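Local coordinates for protein mediator of RNA polymerase II transcription subunit 18 (Schizosaccharomyces pombe, PDB 3C0T) that serves as a subunit of the Mediator complex, the coactivator that conveys information from gene-specific regulatory proteins to the basal RNA polymerase II transcription machinery, at residues E34-Y39 with H122-Q127; L56-N61 with T76-Y81; Y118-E123 with Q148-K153. All coordinates share one frame; numbering follows the deposited sequence.

In the fold
The three interactions lie on the same side of the chain's centre and share one curled antiparallel sheet, the barrel of Med18. Interaction 1 pairs strands 27-41 and 118-133, and interaction 2 pairs strands 56-61 and 78-83; strands 27-41 and 56-61 are themselves neighbours, so four adjacent strands of the sheet are covered. The centres of interactions 1 and 2 are about 9 Å apart. Along the chain, both strands of interaction 2 fall between those of interaction 1. Interaction 3, centred about 7 Å from interaction 1, shares His122 and Glu123 with it and ties the sheet to the loop after strand 136-146. Residues on this wall also contact the chain of another protein.

Interaction 1: E34-Y39 with H122-Q127; sequences EFWVVY and HEYIIQ
Glu34 faces Ile126 across two antiparallel strands, and its OE1, 4.0 Å from CB of Ile126, is gripped by two donors. NE1 of Trp36, two residues along the same strand, meets this Glu34 OE1 at 3.0 Å from above the carboxylate plane, with OE1 itself near the plane of the indole, while Arg139 adds a salt bridge. The pairing joins strands 27-41 and 118-133 in the wall of the Med18 barrel. Glu34 with Ile126 and Trp36 with Tyr124 are hydrogen-bonded pairs, alternating with the non-hydrogen-bonded pairs Phe35 with Ile125 and Val37 with Glu123; the bond from Trp36 N to Tyr124 O measures 2.8 Å.

On the face carrying Trp36, flat groups lie over their neighbours. Tyr124 holds CG in the crowded position between its backbone N and carbonyl carbon (chi1 52°), and its ring covers CB of Trp36, which lies 3.9 Å from the Tyr124 ring centroid. The phenol and indole planes differ by only 8°, but they are slid apart and barely overlap. A like CH-pi contact recurs at His122, where CB of Val38 sits over the imidazole face, 3.6 Å from CE1 of His122. This face also meets the chain of another protein: His122 NE2 bonds to its backbone, and Tyr124 and Ile126 pack on its apolar side chains.

The opposite face is built round Phe35. CE2 at its ring edge approaches OE1 of Glu123 to 3.6 Å, the ring and carboxylate planes standing 87° apart, while the polar end of Glu123 is held by Arg150. At another part of the Phe35 ring, CD1 packs 3.7 Å from CG1 of Ile125, whose CD1 also touches the ring.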
# COMPACT_ATOMS: atom_id res chain seq x y z
N GLU A 34 0.88 -7.77 -5.46
CA GLU A 34 1.90 -6.89 -6.02
C GLU A 34 3.30 -7.12 -5.45
O GLU A 34 3.45 -7.48 -4.28
CB GLU A 34 1.52 -5.42 -5.78
CG GLU A 34 0.08 -5.08 -6.13
CD GLU A 34 -0.37 -3.72 -5.59
OE1 GLU A 34 0.09 -3.32 -4.49
OE2 GLU A 34 -1.20 -3.07 -6.25
N PHE A 35 4.31 -6.91 -6.28
CA PHE A 35 5.69 -7.03 -5.84
C PHE A 35 6.23 -5.60 -5.82
O PHE A 35 6.19 -4.90 -6.84
CB PHE A 35 6.51 -7.88 -6.82
CG PHE A 35 7.76 -8.44 -6.21
CD1 PHE A 35 7.83 -9.78 -5.83
CD2 PHE A 35 8.86 -7.63 -5.98
CE1 PHE A 35 8.99 -10.30 -5.23
CE2 PHE A 35 10.02 -8.14 -5.38
CZ PHE A 35 10.08 -9.48 -5.00
N TRP A 36 6.71 -5.17 -4.66
CA TRP A 36 7.25 -3.82 -4.50
C TRP A 36 8.73 -3.86 -4.21
O TRP A 36 9.18 -4.62 -3.35
CB TRP A 36 6.57 -3.09 -3.34
CG TRP A 36 5.16 -2.68 -3.57
CD1 TRP A 36 4.05 -3.47 -3.45
CD2 TRP A 36 4.69 -1.38 -3.96
NE1 TRP A 36 2.93 -2.74 -3.73
CE2 TRP A 36 3.28 -1.46 -4.05
CE3 TRP A 36 5.32 -0.16 -4.24
CZ2 TRP A 36 2.49 -0.36 -4.41
CZ3 TRP A 36 4.53 0.94 -4.61
CH2 TRP A 36 3.12 0.83 -4.68
N VAL A 37 9.49 -3.03 -4.91
CA VAL A 37 10.93 -2.91 -4.66
C VAL A 37 11.16 -1.41 -4.49
O VAL A 37 10.72 -0.60 -5.30
CB VAL A 37 11.79 -3.48 -5.84
CG1 VAL A 37 11.17 -4.75 -6.36
CG2 VAL A 37 11.92 -2.46 -6.95
N VAL A 38 11.83 -1.05 -3.40
CA VAL A 38 12.09 0.35 -3.12
C VAL A 38 13.56 0.72 -3.29
O VAL A 38 14.44 -0.03 -2.88
CB VAL A 38 11.63 0.68 -1.68
CG1 VAL A 38 11.83 2.16 -1.38
CG2 VAL A 38 10.17 0.29 -1.50
N TYR A 39 13.81 1.87 -3.91
CA TYR A 39 15.16 2.36 -4.15
C TYR A 39 15.37 3.72 -3.51
O TYR A 39 14.51 4.60 -3.58
CB TYR A 39 15.45 2.49 -5.65
CG TYR A 39 15.72 1.17 -6.33
CD1 TYR A 39 14.68 0.33 -6.70
CD2 TYR A 39 17.03 0.76 -6.59
CE1 TYR A 39 14.93 -0.90 -7.31
CE2 TYR A 39 17.29 -0.47 -7.19
CZ TYR A 39 16.23 -1.29 -7.55
OH TYR A 39 16.47 -2.50 -8.15
N HIS A 122 14.79 -1.98 0.01
CA HIS A 122 14.06 -3.16 0.47
C HIS A 122 12.96 -3.53 -0.51
O HIS A 122 12.66 -2.79 -1.45
CB HIS A 122 13.45 -2.90 1.84
CG HIS A 122 12.56 -1.70 1.89
ND1 HIS A 122 13.04 -0.41 1.75
CD2 HIS A 122 11.22 -1.58 2.06
CE1 HIS A 122 12.03 0.44 1.84
NE2 HIS A 122 10.92 -0.24 2.03
N GLU A 123 12.36 -4.70 -0.29
CA GLU A 123 11.28 -5.16 -1.14
C GLU A 123 10.29 -5.98 -0.33
O GLU A 123 10.62 -6.53 0.72
CB GLU A 123 11.83 -6.03 -2.28
CG GLU A 123 12.51 -7.31 -1.81
CD GLU A 123 12.95 -8.18 -2.97
OE1 GLU A 123 13.27 -7.63 -4.04
OE2 GLU A 123 12.98 -9.42 -2.81
N TYR A 124 9.06 -6.05 -0.82
CA TYR A 124 8.03 -6.83 -0.15
C TYR A 124 6.90 -7.13 -1.12
O TYR A 124 6.87 -6.64 -2.25
CB TYR A 124 7.48 -6.09 1.09
CG TYR A 124 7.02 -4.68 0.83
CD1 TYR A 124 7.92 -3.63 0.82
CD2 TYR A 124 5.67 -4.41 0.54
CE1 TYR A 124 7.51 -2.33 0.54
CE2 TYR A 124 5.25 -3.11 0.26
CZ TYR A 124 6.17 -2.08 0.26
OH TYR A 124 5.77 -0.79 -0.00
N ILE A 125 5.97 -7.95 -0.65
CA ILE A 125 4.84 -8.36 -1.45
C ILE A 125 3.54 -7.98 -0.75
O ILE A 125 3.45 -8.06 0.47
CB ILE A 125 4.89 -9.89 -1.68
CG1 ILE A 125 6.00 -10.22 -2.69
CG2 ILE A 125 3.53 -10.41 -2.14
CD1 ILE A 125 6.24 -11.70 -2.89
N ILE A 126 2.57 -7.52 -1.53
CA ILE A 126 1.27 -7.15 -0.97
C ILE A 126 0.24 -8.15 -1.46
O ILE A 126 0.09 -8.39 -2.67
CB ILE A 126 0.80 -5.73 -1.39
CG1 ILE A 126 1.74 -4.66 -0.82
CG2 ILE A 126 -0.61 -5.48 -0.87
CD1 ILE A 126 1.90 -4.72 0.70
N GLN A 127 -0.46 -8.74 -0.50
CA GLN A 127 -1.50 -9.72 -0.74
C GLN A 127 -2.79 -9.16 -0.16
O GLN A 127 -2.82 -8.78 1.02
CB GLN A 127 -1.15 -11.02 -0.01
CG GLN A 127 -2.27 -12.05 0.04
CD GLN A 127 -2.08 -13.07 1.17
OE1 GLN A 127 -2.25 -14.26 0.97
NE2 GLN A 127 -1.73 -12.59 2.36

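Interaction 2: L56-N61 with T76-Y81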
# COMPACT_ATOMS: atom_id res chain seq x y z
N LEU A 56 12.29 5.82 -4.63
CA LEU A 56 11.51 5.30 -5.74
C LEU A 56 10.89 3.97 -5.33
O LEU A 56 11.59 3.03 -4.96
CB LEU A 56 12.41 5.11 -6.97
CG LEU A 56 12.39 6.18 -8.07
CD1 LEU A 56 11.79 7.48 -7.58
CD2 LEU A 56 13.81 6.40 -8.56
N ARG A 57 9.57 3.91 -5.41
CA ARG A 57 8.83 2.71 -5.04
C ARG A 57 8.24 2.08 -6.30
O ARG A 57 7.31 2.62 -6.90
CB ARG A 57 7.74 3.10 -4.04
CG ARG A 57 8.35 3.76 -2.80
CD ARG A 57 7.35 4.54 -1.94
NE ARG A 57 8.07 5.24 -0.88
CZ ARG A 57 8.61 4.64 0.18
NH1 ARG A 57 8.50 3.33 0.32
NH2 ARG A 57 9.32 5.34 1.06
N LEU A 58 8.80 0.94 -6.70
CA LEU A 58 8.36 0.26 -7.90
C LEU A 58 7.36 -0.85 -7.62
O LEU A 58 7.59 -1.70 -6.75
CB LEU A 58 9.57 -0.31 -8.65
CG LEU A 58 10.44 0.63 -9.49
CD1 LEU A 58 10.28 2.07 -9.08
CD2 LEU A 58 11.90 0.20 -9.34
N CYS A 59 6.26 -0.83 -8.35
CA CYS A 59 5.23 -1.83 -8.16
C CYS A 59 4.92 -2.60 -9.42
O CYS A 59 4.66 -2.03 -10.48
CB CYS A 59 3.94 -1.18 -7.64
SG CYS A 59 2.59 -2.36 -7.45
N SER A 60 4.95 -3.92 -9.30
CA SER A 60 4.65 -4.80 -10.41
C SER A 60 3.48 -5.68 -10.00
O SER A 60 3.47 -6.25 -8.91
CB SER A 60 5.85 -5.67 -10.75
OG SER A 60 5.46 -6.71 -11.62
N ASN A 61 2.48 -5.78 -10.87
CA ASN A 61 1.34 -6.63 -10.59
C ASN A 61 1.75 -8.06 -10.95
O ASN A 61 1.81 -8.43 -12.12
CB ASN A 61 0.14 -6.19 -11.44
CG ASN A 61 -1.09 -7.04 -11.20
OD1 ASN A 61 -2.17 -6.77 -11.74
ND2 ASN A 61 -0.94 -8.09 -10.40
N THR A 76 7.82 -7.39 -17.30
CA THR A 76 6.73 -6.70 -16.61
C THR A 76 6.72 -5.20 -16.79
O THR A 76 7.71 -4.58 -17.18
CB THR A 76 6.75 -6.93 -15.07
OG1 THR A 76 7.07 -8.29 -14.78
CG2 THR A 76 5.39 -6.59 -14.47
N GLN A 77 5.57 -4.62 -16.47
CA GLN A 77 5.38 -3.19 -16.53
C GLN A 77 5.45 -2.79 -15.06
O GLN A 77 4.82 -3.43 -14.20
CB GLN A 77 4.00 -2.86 -17.11
CG GLN A 77 3.76 -1.38 -17.32
CD GLN A 77 2.49 -1.10 -18.10
OE1 GLN A 77 2.21 0.05 -18.45
NE2 GLN A 77 1.71 -2.14 -18.37
N TRP A 78 6.23 -1.77 -14.75
CA TRP A 78 6.35 -1.31 -13.38
C TRP A 78 5.75 0.06 -13.22
O TRP A 78 5.88 0.92 -14.09
CB TRP A 78 7.82 -1.20 -12.97
CG TRP A 78 8.55 -2.49 -12.85
CD1 TRP A 78 9.18 -3.17 -13.84
CD2 TRP A 78 8.74 -3.25 -11.65
NE1 TRP A 78 9.76 -4.31 -13.34
CE2 TRP A 78 9.50 -4.38 -12.00
CE3 TRP A 78 8.34 -3.08 -10.32
CZ2 TRP A 78 9.88 -5.35 -11.06
CZ3 TRP A 78 8.71 -4.04 -9.39
CH2 TRP A 78 9.47 -5.16 -9.76
N SER A 79 5.06 0.27 -12.11
CA SER A 79 4.52 1.58 -11.81
C SER A 79 5.56 2.13 -10.86
O SER A 79 6.06 1.42 -9.99
CB SER A 79 3.16 1.47 -11.13
OG SER A 79 2.15 1.20 -12.09
N MET A 80 5.93 3.39 -11.05
CA MET A 80 6.95 4.00 -10.22
C MET A 80 6.32 5.09 -9.36
O MET A 80 5.70 6.02 -9.87
CB MET A 80 8.03 4.57 -11.13
CG MET A 80 9.32 4.92 -10.45
SD MET A 80 10.61 5.05 -11.71
CE MET A 80 10.05 6.49 -12.60
N TYR A 81 6.48 4.96 -8.05
CA TYR A 81 5.89 5.93 -7.14
C TYR A 81 6.85 6.74 -6.29
O TYR A 81 7.94 6.30 -5.93
CB TYR A 81 4.92 5.24 -6.19
CG TYR A 81 3.68 4.65 -6.82
CD1 TYR A 81 3.71 3.41 -7.45
CD2 TYR A 81 2.45 5.32 -6.74
CE1 TYR A 81 2.56 2.84 -7.98
CE2 TYR A 81 1.29 4.76 -7.26
CZ TYR A 81 1.35 3.52 -7.88
OH TYR A 81 0.19 2.96 -8.39
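Ser60 sets its CB over the indole of Trp78, 3.6 Å from the centroid of the six-membered ring and only 12° off the ring normal, a CH-pi contact across two antiparallel strands. These are strands 56-61 and 78-83 of the Med18 barrel. Their ladder rests on two hydrogen-bonded pairs, Arg57 with Tyr81 and Cys59 with Ser79, each closed by two backbone bonds.

The Trp78 ring also meets Leu58, whose CB lies 3.5 Å from CE3 of Trp78. The indole therefore spans two alternate residues of the partner strand, and a hydrogen bond from its NE1 to the backbone oxygen of Ser73 would restrict its rotation. Ser60 OG is buried here without a polar partner in the model, and its close approach to the methyl of Thr76 is doubtful. Further along the same face, Leu58 and Met80 run side by side and point the same way. Met80 carries CG anti to its backbone N (chi1 -165°), and this CG packs tightly against CD1 of Leu58 at 3.3 Å. Leu56 crosses the same methionine at a slant, its CG 4.1 Å from CG of Met80.

On the other face, Tyr81 directs its ring edge at the backbone oxygen of Arg57, with CD1 of Tyr81 3.7 Å from Arg57 O; the ring also meets that of Trp36, with their planes inclined at about 40°. Arg57 departs from the strand pair in an extended chain, and its NH1 and NH2 donate to the backbone of another protein's chain, so the strand takes part in that association. On the same face, CB of Cys59 comes to 4.3 Å from CE1 of Tyr81.

Interaction 3: Y118-E123 with Q148-K153; sequences YEFSHE and QQRSIK
Glu123 places CG between its backbone N and carbonyl carbon (chi1 63°) and then runs extended toward Arg150, whose own chain starts with CG anti to its backbone N (chi1 -151°) and bends at the next two torsions. The carboxylate meets a type II beta turn, Gln148 to Ser151, in the loop after strand 136-146. Glu123 OE1 takes two bonds, from NE of Arg150 at 2.7 Å and, more bent, from NH2 of Arg150 at 3.0 Å, and lies in the guanidinium plane. Glu123 OE2 uses its syn lone pair to accept from the backbone N of Arg150 at 2.7 Å. Beside this salt bridge, CE1 of Phe120 lies 3.3 Å from NH2 of Arg150, with ring and guanidinium planes 49° apart, and Gln149 brings CG to 3.5 Å from OE2 of Glu123. An alanine at Glu123 would probably leave the guanidinium of Arg150 without its counter-charge and the turn's N-H without this acceptor. With one carboxylate holding both the backbone and the side chain of Arg150, three donors are likely to stabilise its negative charge and fix the turn against the barrel strand.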
# COMPACT_ATOMS: atom_id res chain seq x y z
N TYR A 118 20.38 5.52 -7.91
CA TYR A 118 19.65 4.96 -6.79
C TYR A 118 20.14 3.56 -6.47
O TYR A 118 20.66 2.87 -7.34
CB TYR A 118 18.15 4.89 -7.09
CG TYR A 118 17.45 6.22 -7.22
CD1 TYR A 118 17.57 6.99 -8.38
CD2 TYR A 118 16.66 6.72 -6.18
CE1 TYR A 118 16.91 8.21 -8.50
CE2 TYR A 118 16.00 7.94 -6.29
CZ TYR A 118 16.12 8.68 -7.46
OH TYR A 118 15.47 9.89 -7.57
N GLU A 119 19.99 3.15 -5.22
CA GLU A 119 20.40 1.81 -4.82
C GLU A 119 19.26 1.10 -4.11
O GLU A 119 18.42 1.72 -3.46
CB GLU A 119 21.64 1.87 -3.92
CG GLU A 119 21.44 2.63 -2.63
CD GLU A 119 22.70 2.70 -1.78
OE1 GLU A 119 22.62 3.21 -0.64
OE2 GLU A 119 23.77 2.25 -2.25
N PHE A 120 19.22 -0.22 -4.25
CA PHE A 120 18.19 -1.04 -3.62
C PHE A 120 18.11 -0.87 -2.11
O PHE A 120 19.12 -0.97 -1.41
CB PHE A 120 18.45 -2.51 -3.95
CG PHE A 120 17.49 -3.45 -3.27
CD1 PHE A 120 16.16 -3.52 -3.68
CD2 PHE A 120 17.91 -4.25 -2.21
CE1 PHE A 120 15.26 -4.36 -3.03
CE2 PHE A 120 17.01 -5.09 -1.55
CZ PHE A 120 15.68 -5.14 -1.96
N SER A 121 16.91 -0.62 -1.60
CA SER A 121 16.70 -0.47 -0.17
C SER A 121 16.05 -1.74 0.39
O SER A 121 16.67 -2.50 1.14
CB SER A 121 15.80 0.73 0.12
OG SER A 121 15.48 0.80 1.50
N HIS A 122 14.79 -1.98 0.01
CA HIS A 122 14.06 -3.16 0.47
C HIS A 122 12.96 -3.53 -0.51
O HIS A 122 12.66 -2.79 -1.45
CB HIS A 122 13.45 -2.90 1.84
CG HIS A 122 12.56 -1.70 1.89
ND1 HIS A 122 13.04 -0.41 1.75
CD2 HIS A 122 11.22 -1.58 2.06
CE1 HIS A 122 12.03 0.44 1.84
NE2 HIS A 122 10.92 -0.24 2.03
N GLU A 123 12.36 -4.70 -0.29
CA GLU A 123 11.28 -5.16 -1.14
C GLU A 123 10.29 -5.98 -0.33
O GLU A 123 10.62 -6.53 0.72
CB GLU A 123 11.83 -6.03 -2.28
CG GLU A 123 12.51 -7.31 -1.81
CD GLU A 123 12.95 -8.18 -2.97
OE1 GLU A 123 13.27 -7.63 -4.04
OE2 GLU A 123 12.98 -9.42 -2.81
N GLN A 148 12.76 -15.75 -1.45
CA GLN A 148 14.03 -15.55 -2.15
C GLN A 148 13.96 -14.14 -2.77
O GLN A 148 12.96 -13.79 -3.39
CB GLN A 148 14.20 -16.58 -3.26
CG GLN A 148 15.63 -17.06 -3.48
CD GLN A 148 16.06 -18.09 -2.44
OE1 GLN A 148 16.05 -17.82 -1.24
NE2 GLN A 148 16.43 -19.28 -2.91
N GLN A 149 15.01 -13.34 -2.60
CA GLN A 149 14.99 -11.99 -3.14
C GLN A 149 14.59 -11.92 -4.62
O GLN A 149 15.11 -12.67 -5.45
CB GLN A 149 16.34 -11.30 -2.93
CG GLN A 149 16.36 -9.87 -3.44
CD GLN A 149 17.51 -9.06 -2.87
OE1 GLN A 149 17.58 -8.82 -1.67
NE2 GLN A 149 18.42 -8.63 -3.74
N ARG A 150 13.65 -11.03 -4.93
CA ARG A 150 13.14 -10.81 -6.28
C ARG A 150 12.49 -12.05 -6.88
O ARG A 150 12.44 -12.22 -8.11
CB ARG A 150 14.27 -10.31 -7.20
CG ARG A 150 13.80 -9.40 -8.36
CD ARG A 150 12.98 -8.20 -7.87
NE ARG A 150 13.64 -7.51 -6.76
CZ ARG A 150 14.68 -6.69 -6.89
NH1 ARG A 150 15.18 -6.42 -8.09
NH2 ARG A 150 15.22 -6.14 -5.81
N SER A 151 11.97 -12.91 -6.01
CA SER A 151 11.31 -14.14 -6.45
C SER A 151 9.79 -14.07 -6.25
O SER A 151 9.31 -13.63 -5.22
CB SER A 151 11.87 -15.34 -5.69
OG SER A 151 11.17 -16.53 -6.02
N ILE A 152 9.05 -14.52 -7.26
CA ILE A 152 7.59 -14.53 -7.18
C ILE A 152 7.11 -15.97 -6.98
O ILE A 152 5.91 -16.25 -7.06
CB ILE A 152 6.96 -13.97 -8.46
CG1 ILE A 152 7.44 -14.77 -9.68
CG2 ILE A 152 7.31 -12.50 -8.60
CD1 ILE A 152 6.80 -14.33 -10.98
N LYS A 153 8.05 -16.88 -6.73
CA LYS A 153 7.69 -18.27 -6.51
C LYS A 153 7.33 -18.49 -5.04
O LYS A 153 8.13 -18.19 -4.15
CB LYS A 153 8.84 -19.21 -6.90
CG LYS A 153 9.24 -19.15 -8.37
CD LYS A 153 10.17 -20.29 -8.77
CE LYS A 153 11.43 -20.35 -7.90
NZ LYS A 153 12.21 -19.07 -7.93